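Local atomic coordinates of importin subunit beta-1 (Saccharomyces cerevisiae, PDB entry 5OWU), a protein that carries proteins into the nucleus together with importin alpha, which recognises the classical nuclear localization signal of the cargo. Residues Q552-V556 with L569-Q573. Numbering follows the deposited sequence.
Sequences QTMSV and LQELQ
Segment 552-556, at the C-terminal end of helix 536-553, packs against one face of helix 563-586 at 569-573, burying 231 Å². Thr553 lies at the centre, its CA 6.9 Å from that of Gln573 and its CB directed at the other helix. With chi1 near +60° (p), Thr553 sets CG2 3.7 Å from Leu572 CD2 and CB 4.0 Å from Leu569 CD1, and accepts at OG1 a hydrogen bond from Gln573 NE2 (3.2 Å, 161°). The same OG1 is hydrogen-bonded to the carbonyl of Leu550, one turn back. Gln573 reaches across in an extended mt conformation; its NE2 also touches Met554 CG at 3.8 Å, and beyond this pair Leu605 of helix 595-607 packs on both side chains. Leu569 (tp) stands one helical turn before Gln573, whose N bonds to Leu569 O at 2.9 Å. While Leu569 CD1 meets Thr553, Leu569 CD2 reaches Val556 CG1 at 4.1 Å. A type I turn runs from Thr553 to Val556, and Val556 CA-CB points toward helix 563-586; Val556 N donates a hydrogen bond to Thr553 O (3.3 Å), and Ser555 OG bonds back to Gln552 O at 2.7 Å. Such packing of the end of a first helix on the early turns of the second, across a short linker, is characteristic of a helical hairpin, here the two helices of HEAT repeat 13 in the importin-beta solenoid.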
loop_
_atom_site.group_PDB
_atom_site.type_symbol
_atom_site.label_atom_id
_atom_site.label_comp_id
_atom_site.label_asym_id
_atom_site.label_seq_id
_atom_site.Cartn_x
_atom_site.Cartn_y
_atom_site.Cartn_z
ATOM N N GLN A 552 -30.392 17.452 -11.894
ATOM C CA GLN A 552 -29.988 17.758 -13.257
ATOM C C GLN A 552 -29.404 16.528 -13.931
ATOM O O GLN A 552 -29.755 16.205 -15.074
ATOM C CB GLN A 552 -28.986 18.909 -13.252
ATOM C CG GLN A 552 -28.582 19.373 -14.623
ATOM C CD GLN A 552 -27.452 20.368 -14.567
ATOM O OE1 GLN A 552 -26.282 20.005 -14.704
ATOM N NE2 GLN A 552 -27.793 21.630 -14.350
ATOM N N THR A 553 -28.533 15.799 -13.222
ATOM C CA THR A 553 -27.916 14.642 -13.857
ATOM C C THR A 553 -28.960 13.592 -14.181
ATOM O O THR A 553 -28.795 12.815 -15.131
ATOM C CB THR A 553 -26.822 14.036 -12.971
ATOM O OG1 THR A 553 -27.399 13.504 -11.770
ATOM C CG2 THR A 553 -25.752 15.079 -12.634
ATOM N N MET A 554 -30.048 13.563 -13.426
ATOM C CA MET A 554 -31.055 12.548 -13.660
ATOM C C MET A 554 -32.031 12.952 -14.752
ATOM O O MET A 554 -32.938 12.176 -15.070
ATOM C CB MET A 554 -31.776 12.242 -12.351
ATOM C CG MET A 554 -30.842 11.581 -11.327
ATOM S SD MET A 554 -31.621 11.392 -9.706
ATOM C CE MET A 554 -31.877 13.089 -9.307
ATOM N N SER A 555 -31.851 14.130 -15.350
ATOM C CA SER A 555 -32.599 14.502 -16.543
ATOM C C SER A 555 -31.907 14.050 -17.824
ATOM O O SER A 555 -32.458 14.249 -18.913
ATOM C CB SER A 555 -32.819 16.022 -16.582
ATOM O OG SER A 555 -31.641 16.723 -16.963
ATOM N N VAL A 556 -30.728 13.440 -17.716
ATOM C CA VAL A 556 -29.915 13.078 -18.876
ATOM C C VAL A 556 -30.380 11.734 -19.413
ATOM O O VAL A 556 -30.390 10.734 -18.687
ATOM C CB VAL A 556 -28.421 13.031 -18.516
ATOM C CG1 VAL A 556 -27.583 12.505 -19.691
ATOM C CG2 VAL A 556 -27.923 14.406 -18.096
ATOM N N LEU A 569 -20.806 10.476 -16.710
ATOM C CA LEU A 569 -22.026 10.746 -15.961
ATOM C C LEU A 569 -22.041 9.991 -14.636
ATOM O O LEU A 569 -22.411 10.552 -13.597
ATOM C CB LEU A 569 -23.247 10.378 -16.808
ATOM C CG LEU A 569 -24.608 10.569 -16.139
ATOM C CD1 LEU A 569 -24.851 12.036 -15.798
ATOM C CD2 LEU A 569 -25.711 10.030 -17.036
ATOM N N GLN A 570 -21.648 8.714 -14.649
ATOM C CA GLN A 570 -21.647 7.926 -13.419
ATOM C C GLN A 570 -20.687 8.513 -12.384
ATOM O O GLN A 570 -21.032 8.635 -11.202
ATOM C CB GLN A 570 -21.291 6.473 -13.734
ATOM C CG GLN A 570 -22.486 5.666 -14.235
ATOM C CD GLN A 570 -22.112 4.584 -15.238
ATOM O OE1 GLN A 570 -20.932 4.316 -15.471
ATOM N NE2 GLN A 570 -23.120 3.951 -15.830
ATOM N N GLU A 571 -19.472 8.877 -12.812
ATOM C CA GLU A 571 -18.516 9.496 -11.890
ATOM C C GLU A 571 -19.057 10.806 -11.332
ATOM O O GLU A 571 -18.886 11.097 -10.144
ATOM C CB GLU A 571 -17.177 9.723 -12.595
ATOM C CG GLU A 571 -16.160 10.595 -11.831
ATOM C CD GLU A 571 -15.600 9.915 -10.590
ATOM O OE1 GLU A 571 -15.934 8.734 -10.354
ATOM O OE2 GLU A 571 -14.824 10.565 -9.850
ATOM N N LEU A 572 -19.724 11.608 -12.171
ATOM C CA LEU A 572 -20.313 12.857 -11.691
ATOM C C LEU A 572 -21.391 12.596 -10.645
ATOM O O LEU A 572 -21.457 13.286 -9.619
ATOM C CB LEU A 572 -20.889 13.652 -12.862
ATOM C CG LEU A 572 -21.743 14.865 -12.493
ATOM C CD1 LEU A 572 -20.944 15.865 -11.632
ATOM C CD2 LEU A 572 -22.263 15.536 -13.745
ATOM N N GLN A 573 -22.256 11.610 -10.887
ATOM C CA GLN A 573 -23.291 11.306 -9.904
ATOM C C GLN A 573 -22.677 10.792 -8.607
ATOM O O GLN A 573 -23.175 11.090 -7.518
ATOM C CB GLN A 573 -24.279 10.290 -10.473
ATOM C CG GLN A 573 -25.085 10.837 -11.633
ATOM C CD GLN A 573 -26.130 9.862 -12.113
ATOM O OE1 GLN A 573 -25.828 8.709 -12.404
ATOM N NE2 GLN A 573 -27.370 10.321 -12.194
#